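Local structure of tubulin-like protein CetZ1 (Haloferax volcanii, 4B46) at residues A76-I90 / G114-Y127. The protein binds and probably hydrolyses GTP as a tubulin-like cytoskeletal protein that controls cell shape, and is essential for forming the rod-shaped cells needed for efficient swimming. Numbering follows the deposited sequence.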
ATOM      1  N   ALA A  76      17.996  -8.453  -4.536  1.00 15.31           N
ATOM      2  CA  ALA A  76      18.540  -7.108  -4.619  1.00 17.19           C
ATOM      3  C   ALA A  76      19.605  -7.006  -5.723  1.00 19.18           C
ATOM      4  O   ALA A  76      19.669  -6.016  -6.443  1.00 20.71           O
ATOM      5  CB  ALA A  76      19.121  -6.684  -3.273  1.00 16.07           C
ATOM      6  N   GLU A  77      20.443  -8.026  -5.845  1.00 17.80           N
ATOM      7  CA  GLU A  77      21.487  -8.020  -6.868  1.00 21.54           C
ATOM      8  C   GLU A  77      20.918  -8.017  -8.287  1.00 23.34           C
ATOM      9  O   GLU A  77      21.404  -7.280  -9.155  1.00 19.93           O
ATOM     10  CB  GLU A  77      22.448  -9.205  -6.669  1.00 20.25           C
ATOM     11  CG  GLU A  77      23.421  -9.005  -5.516  1.00 23.89           C
ATOM     12  CD  GLU A  77      24.179 -10.280  -5.158  1.00 39.46           C
ATOM     13  OE1 GLU A  77      23.953 -11.315  -5.816  1.00 38.08           O
ATOM     14  OE2 GLU A  77      24.995 -10.244  -4.214  1.00 44.76           O
ATOM     15  N   ILE A  78      19.885  -8.820  -8.535  1.00 17.37           N
ATOM     16  CA  ILE A  78      19.322  -8.856  -9.889  1.00 19.49           C
ATOM     17  C   ILE A  78      18.583  -7.570 -10.220  1.00 20.10           C
ATOM     18  O   ILE A  78      18.625  -7.106 -11.360  1.00 19.64           O
ATOM     19  CB  ILE A  78      18.413 -10.082 -10.164  1.00 20.44           C
ATOM     20  CG1 ILE A  78      17.247 -10.137  -9.181  1.00 25.64           C
ATOM     21  CG2 ILE A  78      19.238 -11.390 -10.150  1.00 21.27           C
ATOM     22  CD1 ILE A  78      16.155 -11.121  -9.585  1.00 27.19           C
ATOM     23  N   ALA A  79      17.917  -6.984  -9.227  1.00 18.55           N
ATOM     24  CA  ALA A  79      17.264  -5.700  -9.434  1.00 16.88           C
ATOM     25  C   ALA A  79      18.284  -4.623  -9.798  1.00 17.92           C
ATOM     26  O   ALA A  79      18.026  -3.766 -10.651  1.00 20.44           O
ATOM     27  CB  ALA A  79      16.451  -5.285  -8.182  1.00 15.27           C
ATOM     28  N   GLU A  80      19.441  -4.656  -9.150  1.00 17.03           N
ATOM     29  CA  GLU A  80      20.479  -3.681  -9.460  1.00 26.20           C
ATOM     30  C   GLU A  80      21.099  -3.906 -10.837  1.00 25.93           C
ATOM     31  O   GLU A  80      21.340  -2.954 -11.565  1.00 19.37           O
ATOM     32  CB  GLU A  80      21.556  -3.663  -8.372  1.00 29.18           C
ATOM     33  CG  GLU A  80      21.003  -3.191  -7.033  1.00 35.96           C
ATOM     34  CD  GLU A  80      22.073  -2.823  -6.033  1.00 45.69           C
ATOM     35  OE1 GLU A  80      23.130  -3.485  -6.014  1.00 45.94           O
ATOM     36  OE2 GLU A  80      21.853  -1.863  -5.263  1.00 47.89           O
ATOM     37  N   GLU A  81      21.340  -5.166 -11.193  1.00 25.72           N
ATOM     38  CA  GLU A  81      21.972  -5.504 -12.468  1.00 26.98           C
ATOM     39  C   GLU A  81      21.031  -5.195 -13.616  1.00 26.92           C
ATOM     40  O   GLU A  81      21.450  -4.703 -14.668  1.00 24.82           O
ATOM     41  CB  GLU A  81      22.343  -6.996 -12.501  1.00 34.37           C
ATOM     42  CG  GLU A  81      23.447  -7.385 -11.534  1.00 44.33           C
ATOM     43  CD  GLU A  81      23.502  -8.886 -11.236  1.00 52.06           C
ATOM     44  OE1 GLU A  81      22.624  -9.653 -11.707  1.00 44.32           O
ATOM     45  OE2 GLU A  81      24.437  -9.294 -10.514  1.00 55.67           O
ATOM     46  N   ASP A  82      19.748  -5.471 -13.410  1.00 24.51           N
ATOM     47  CA  ASP A  82      18.782  -5.382 -14.500  1.00 27.54           C
ATOM     48  C   ASP A  82      17.827  -4.189 -14.407  1.00 25.39           C
ATOM     49  O   ASP A  82      16.756  -4.209 -15.011  1.00 25.48           O
ATOM     50  CB  ASP A  82      17.993  -6.695 -14.608  1.00 25.30           C
ATOM     51  CG  ASP A  82      18.869  -7.881 -15.030  1.00 28.52           C
ATOM     52  OD1 ASP A  82      19.911  -7.671 -15.692  1.00 28.05           O
ATOM     53  OD2 ASP A  82      18.504  -9.028 -14.712  1.00 31.19           O
ATOM     54  N   ILE A  83      18.221  -3.147 -13.675  1.00 19.85           N
ATOM     55  CA  ILE A  83      17.346  -1.999 -13.457  1.00 24.60           C
ATOM     56  C   ILE A  83      16.967  -1.314 -14.777  1.00 27.56           C
ATOM     57  O   ILE A  83      15.899  -0.721 -14.887  1.00 22.83           O
ATOM     58  CB  ILE A  83      17.951  -0.965 -12.464  1.00 27.83           C
ATOM     59  CG1 ILE A  83      16.850  -0.071 -11.903  1.00 25.92           C
ATOM     60  CG2 ILE A  83      19.065  -0.134 -13.111  1.00 25.65           C
ATOM     61  CD1 ILE A  83      15.823  -0.839 -11.075  1.00 22.36           C
ATOM     62  N   ASP A  84      17.823  -1.432 -15.787  1.00 22.62           N
ATOM     63  CA  ASP A  84      17.528  -0.823 -17.077  1.00 30.17           C
ATOM     64  C   ASP A  84      16.400  -1.546 -17.805  1.00 29.27           C
ATOM     65  O   ASP A  84      15.694  -0.939 -18.603  1.00 27.24           O
ATOM     66  CB  ASP A  84      18.788  -0.728 -17.946  1.00 39.72           C
ATOM     67  CG  ASP A  84      19.754   0.348 -17.456  1.00 48.91           C
ATOM     68  OD1 ASP A  84      19.282   1.361 -16.898  1.00 51.12           O
ATOM     69  OD2 ASP A  84      20.982   0.183 -17.615  1.00 52.12           O
ATOM     70  N   GLU A  85      16.217  -2.836 -17.527  1.00 28.89           N
ATOM     71  CA  GLU A  85      15.074  -3.565 -18.082  1.00 28.02           C
ATOM     72  C   GLU A  85      13.778  -2.990 -17.529  1.00 26.63           C
ATOM     73  O   GLU A  85      12.793  -2.812 -18.248  1.00 27.20           O
ATOM     74  CB  GLU A  85      15.142  -5.053 -17.740  1.00 21.83           C
ATOM     75  CG  GLU A  85      16.175  -5.830 -18.514  1.00 29.97           C
ATOM     76  CD  GLU A  85      15.997  -7.326 -18.347  1.00 38.60           C
ATOM     77  OE1 GLU A  85      16.375  -7.865 -17.284  1.00 30.91           O
ATOM     78  OE2 GLU A  85      15.471  -7.969 -19.277  1.00 50.05           O
ATOM     79  N   VAL A  86      13.784  -2.721 -16.231  1.00 24.10           N
ATOM     80  CA  VAL A  86      12.624  -2.147 -15.582  1.00 20.61           C
ATOM     81  C   VAL A  86      12.379  -0.744 -16.131  1.00 23.75           C
ATOM     82  O   VAL A  86      11.253  -0.398 -16.497  1.00 25.10           O
ATOM     83  CB  VAL A  86      12.804  -2.096 -14.063  1.00 18.14           C
ATOM     84  CG1 VAL A  86      11.524  -1.571 -13.402  1.00 18.71           C
ATOM     85  CG2 VAL A  86      13.163  -3.479 -13.536  1.00 18.63           C
ATOM     86  N   GLN A  87      13.446   0.046 -16.218  1.00 22.16           N
ATOM     87  CA  GLN A  87      13.349   1.421 -16.710  1.00 23.18           C
ATOM     88  C   GLN A  87      12.846   1.461 -18.149  1.00 25.82           C
ATOM     89  O   GLN A  87      12.146   2.397 -18.546  1.00 26.22           O
ATOM     90  CB  GLN A  87      14.693   2.149 -16.597  1.00 22.13           C
ATOM     91  CG  GLN A  87      14.598   3.655 -16.865  1.00 23.32           C
ATOM     92  CD  GLN A  87      13.547   4.338 -15.993  1.00 24.34           C
ATOM     93  OE1 GLN A  87      13.439   4.069 -14.791  1.00 23.08           O
ATOM     94  NE2 GLN A  87      12.750   5.208 -16.603  1.00 24.29           N
ATOM     95  N   GLY A  88      13.205   0.440 -18.919  1.00 25.51           N
ATOM     96  CA  GLY A  88      12.720   0.296 -20.276  1.00 25.96           C
ATOM     97  C   GLY A  88      11.206   0.354 -20.316  1.00 29.16           C
ATOM     98  O   GLY A  88      10.630   1.085 -21.120  1.00 29.91           O
ATOM     99  N   ALA A  89      10.566  -0.399 -19.427  1.00 29.02           N
ATOM    100  CA  ALA A  89       9.103  -0.423 -19.314  1.00 30.61           C
ATOM    101  C   ALA A  89       8.513   0.861 -18.741  1.00 34.24           C
ATOM    102  O   ALA A  89       7.430   1.287 -19.141  1.00 39.14           O
ATOM    103  CB  ALA A  89       8.671  -1.586 -18.461  1.00 27.26           C
ATOM    104  N   ILE A  90       9.202   1.446 -17.769  1.00 27.32           N
ATOM    105  CA  ILE A  90       8.761   2.690 -17.161  1.00 25.13           C
ATOM    106  C   ILE A  90       8.813   3.839 -18.180  1.00 31.39           C
ATOM    107  O   ILE A  90       8.015   4.779 -18.115  1.00 32.75           O
ATOM    108  CB  ILE A  90       9.599   3.015 -15.907  1.00 27.74           C
ATOM    109  CG1 ILE A  90       9.389   1.933 -14.845  1.00 30.89           C
ATOM    110  CG2 ILE A  90       9.220   4.366 -15.323  1.00 31.20           C
ATOM    111  CD1 ILE A  90      10.271   2.090 -13.642  1.00 31.89           C
ATOM    112  N   GLY A 114      14.004  -7.962  -1.987  1.00 17.43           N
ATOM    113  CA  GLY A 114      15.273  -7.346  -2.338  1.00 17.27           C
ATOM    114  C   GLY A 114      15.178  -6.255  -3.394  1.00 15.99           C
ATOM    115  O   GLY A 114      15.929  -5.280  -3.349  1.00 17.50           O
ATOM    116  N   GLY A 115      14.264  -6.412  -4.347  1.00 15.09           N
ATOM    117  CA  GLY A 115      14.195  -5.507  -5.488  1.00 14.33           C
ATOM    118  C   GLY A 115      13.381  -4.235  -5.307  1.00 20.53           C
ATOM    119  O   GLY A 115      13.704  -3.204  -5.908  1.00 17.15           O
ATOM    120  N   ALA A 116      12.325  -4.294  -4.495  1.00 16.87           N
ATOM    121  CA  ALA A 116      11.504  -3.099  -4.277  1.00 13.47           C
ATOM    122  C   ALA A 116      12.293  -1.892  -3.753  1.00 13.80           C
ATOM    123  O   ALA A 116      12.139  -0.799  -4.285  1.00 15.73           O
ATOM    124  CB  ALA A 116      10.276  -3.399  -3.401  1.00 11.44           C
ATOM    125  N   PRO A 117      13.157  -2.079  -2.732  1.00 17.71           N
ATOM    126  CA  PRO A 117      13.921  -0.910  -2.276  1.00 17.09           C
ATOM    127  C   PRO A 117      14.906  -0.394  -3.323  1.00 17.94           C
ATOM    128  O   PRO A 117      15.188   0.809  -3.358  1.00 16.05           O
ATOM    129  CB  PRO A 117      14.703  -1.444  -1.073  1.00 18.46           C
ATOM    130  CG  PRO A 117      13.950  -2.640  -0.633  1.00 17.60           C
ATOM    131  CD  PRO A 117      13.433  -3.257  -1.888  1.00 16.29           C
ATOM    132  N   VAL A 118      15.441  -1.297  -4.139  1.00 16.21           N
ATOM    133  CA  VAL A 118      16.355  -0.918  -5.205  1.00 19.98           C
ATOM    134  C   VAL A 118      15.609  -0.064  -6.218  1.00 14.30           C
ATOM    135  O   VAL A 118      16.103   0.976  -6.655  1.00 17.04           O
ATOM    136  CB  VAL A 118      16.985  -2.164  -5.886  1.00 14.72           C
ATOM    137  CG1 VAL A 118      17.698  -1.783  -7.201  1.00 20.26           C
ATOM    138  CG2 VAL A 118      17.942  -2.847  -4.934  1.00 15.03           C
ATOM    139  N   LEU A 119      14.402  -0.485  -6.569  1.00 17.89           N
ATOM    140  CA  LEU A 119      13.603   0.294  -7.508  1.00 19.96           C
ATOM    141  C   LEU A 119      13.232   1.657  -6.926  1.00 16.78           C
ATOM    142  O   LEU A 119      13.318   2.675  -7.633  1.00 16.46           O
ATOM    143  CB  LEU A 119      12.332  -0.451  -7.926  1.00 18.19           C
ATOM    144  CG  LEU A 119      11.401   0.356  -8.850  1.00 17.14           C
ATOM    145  CD1 LEU A 119      12.097   0.805 -10.143  1.00 14.46           C
ATOM    146  CD2 LEU A 119      10.125  -0.424  -9.157  1.00 17.52           C
ATOM    147  N   ALA A 120      12.819   1.681  -5.655  1.00 13.13           N
ATOM    148  CA  ALA A 120      12.393   2.944  -5.035  1.00 23.23           C
ATOM    149  C   ALA A 120      13.511   3.976  -5.088  1.00 22.29           C
ATOM    150  O   ALA A 120      13.281   5.134  -5.426  1.00 19.48           O
ATOM    151  CB  ALA A 120      11.915   2.728  -3.592  1.00 18.52           C
ATOM    152  N   LYS A 121      14.725   3.539  -4.763  1.00 15.05           N
ATOM    153  CA  LYS A 121      15.900   4.397  -4.812  1.00 16.51           C
ATOM    154  C   LYS A 121      16.161   4.902  -6.238  1.00 22.01           C
ATOM    155  O   LYS A 121      16.440   6.084  -6.449  1.00 19.38           O
ATOM    156  CB  LYS A 121      17.122   3.639  -4.281  1.00 18.69           C
ATOM    157  CG  LYS A 121      18.333   4.526  -4.066  1.00 30.79           C
ATOM    158  CD  LYS A 121      19.535   3.737  -3.571  1.00 36.47           C
ATOM    159  CE  LYS A 121      20.745   4.648  -3.413  1.00 42.73           C
ATOM    160  NZ  LYS A 121      21.996   3.892  -3.136  1.00 49.53           N
ATOM    161  N   HIS A 122      16.059   3.999  -7.208  1.00 22.74           N
ATOM    162  CA  HIS A 122      16.251   4.340  -8.619  1.00 25.27           C
ATOM    163  C   HIS A 122      15.236   5.396  -9.061  1.00 17.51           C
ATOM    164  O   HIS A 122      15.586   6.369  -9.742  1.00 19.64           O
ATOM    165  CB  HIS A 122      16.123   3.070  -9.469  1.00 19.54           C
ATOM    166  CG  HIS A 122      15.951   3.326 -10.935  1.00 19.81           C
ATOM    167  ND1 HIS A 122      17.015   3.491 -11.795  1.00 21.64           N
ATOM    168  CD2 HIS A 122      14.834   3.416 -11.695  1.00 21.95           C
ATOM    169  CE1 HIS A 122      16.562   3.691 -13.021  1.00 25.88           C
ATOM    170  NE2 HIS A 122      15.243   3.655 -12.988  1.00 24.71           N
ATOM    171  N   LEU A 123      13.979   5.204  -8.671  1.00 16.14           N
ATOM    172  CA  LEU A 123      12.921   6.143  -9.037  1.00 18.70           C
ATOM    173  C   LEU A 123      13.123   7.544  -8.448  1.00 22.04           C
ATOM    174  O   LEU A 123      12.936   8.551  -9.145  1.00 20.56           O
ATOM    175  CB  LEU A 123      11.558   5.601  -8.633  1.00 20.52           C
ATOM    176  CG  LEU A 123      11.077   4.378  -9.409  1.00 21.88           C
ATOM    177  CD1 LEU A 123       9.763   3.849  -8.827  1.00 19.40           C
ATOM    178  CD2 LEU A 123      10.917   4.736 -10.868  1.00 17.88           C
ATOM    179  N   LYS A 124      13.508   7.614  -7.176  1.00 16.38           N
ATOM    180  CA  LYS A 124      13.743   8.910  -6.528  1.00 19.60           C
ATOM    181  C   LYS A 124      14.932   9.630  -7.146  1.00 20.03           C
ATOM    182  O   LYS A 124      15.041  10.862  -7.091  1.00 18.48           O
ATOM    183  CB  LYS A 124      13.950   8.729  -5.016  1.00 19.12           C
ATOM    184  CG  LYS A 124      12.638   8.537  -4.255  1.00 23.04           C
ATOM    185  CD  LYS A 124      12.810   8.633  -2.738  1.00 23.98           C
ATOM    186  CE  LYS A 124      13.308   9.994  -2.303  1.00 31.02           C
ATOM    187  NZ  LYS A 124      12.374  11.072  -2.721  1.00 36.90           N
ATOM    188  N   ARG A 125      15.818   8.850  -7.757  1.00 17.88           N
ATOM    189  CA  ARG A 125      17.035   9.388  -8.342  1.00 22.03           C
ATOM    190  C   ARG A 125      16.776  10.087  -9.680  1.00 21.82           C
ATOM    191  O   ARG A 125      17.474  11.036 -10.041  1.00 21.18           O
ATOM    192  CB  ARG A 125      18.034   8.251  -8.541  1.00 30.12           C
ATOM    193  CG  ARG A 125      19.434   8.567  -8.113  1.00 43.88           C
ATOM    194  CD  ARG A 125      20.229   7.285  -7.884  1.00 48.49           C
ATOM    195  NE  ARG A 125      21.641   7.570  -7.669  1.00 46.69           N
ATOM    196  CZ  ARG A 125      22.585   7.362  -8.573  1.00 51.07           C
ATOM    197  NH1 ARG A 125      22.271   6.842  -9.752  1.00 53.16           N
ATOM    198  NH2 ARG A 125      23.845   7.661  -8.290  1.00 58.47           N
ATOM    199  N   ILE A 126      15.783   9.613 -10.425  1.00 21.76           N
ATOM    200  CA  ILE A 126      15.553  10.161 -11.760  1.00 24.66           C
ATOM    201  C   ILE A 126      14.257  10.965 -11.895  1.00 22.28           C
ATOM    202  O   ILE A 126      14.143  11.791 -12.802  1.00 23.45           O
ATOM    203  CB  ILE A 126      15.635   9.070 -12.870  1.00 28.51           C
ATOM    204  CG1 ILE A 126      14.307   8.329 -13.001  1.00 38.87           C
ATOM    205  CG2 ILE A 126      16.788   8.089 -12.591  1.00 26.83           C
ATOM    206  CD1 ILE A 126      14.359   7.179 -13.985  1.00 44.07           C
ATOM    207  N   TYR A 127      13.290  10.728 -11.006  1.00 19.94           N
ATOM    208  CA  TYR A 127      12.031  11.471 -11.038  1.00 24.59           C
ATOM    209  C   TYR A 127      11.883  12.357  -9.807  1.00 24.92           C
ATOM    210  O   TYR A 127      12.495  12.100  -8.774  1.00 22.65           O
ATOM    211  CB  TYR A 127      10.824  10.528 -11.127  1.00 17.88           C
ATOM    212  CG  TYR A 127      10.802   9.668 -12.366  1.00 21.65           C
ATOM    213  CD1 TYR A 127      10.693  10.236 -13.633  1.00 23.66           C
ATOM    214  CD2 TYR A 127      10.885   8.284 -12.272  1.00 26.77           C
ATOM    215  CE1 TYR A 127      10.678   9.447 -14.773  1.00 25.87           C
ATOM    216  CE2 TYR A 127      10.866   7.487 -13.401  1.00 27.56           C
ATOM    217  CZ  TYR A 127      10.760   8.069 -14.645  1.00 26.07           C
ATOM    218  OH  TYR A 127      10.741   7.272 -15.762  1.00 25.97           O
TER
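Gln-87 joins His-122 to Tyr-127 by using both ends of its side-chain amide, a compact example of one polar group tying two aromatic residues to a neighbouring helix. NE2 of His-122 donates to OE1 of Gln-87 over 2.6 Å in a nearly straight bond that lies in the imidazole plane, although the donor is tilted 30° from the carbonyl plane. The other end, NE2 of Gln-87, gives a hydrogen to Tyr-127 OH at 3.0 Å, in the amide plane, and also hydrogen-bonds Asp-91 OD1; with both ends of the amide engaged, its rotation is fixed. A bend at chi2 (54°) swings this amide across to the histidine. A leucine in place of Gln-87 would probably leave His-122 NE2 and Tyr-127 OH without these mates and the imidazole freer to turn. Ile-83 braces the same ring by a CH-pi contact, its CG1 lying 3.7 Å from the centroid over one face. These helices belong to the Rossmann-like GTPase domain of the tubulin/FtsZ fold, where helix 111-126 begins within the GTP-binding Gly-110, Thr-111 and Gly-112 and packs on strands 3-8 and 100-106. Deeper in, Leu-119 CD1 meets Val-86, Ile-83 and Ile-90, while Ile-90 CD1 also reaches Leu-123 CD2 at 3.9 Å. Toward the nucleotide end, Val-118 lies against Ala-79 and the CG of Glu-80. There helices 76-81 and 114-126 approach to 7.8 Å between axes, and Ala-79 CB rests 3.5 Å from Gly-115 CA.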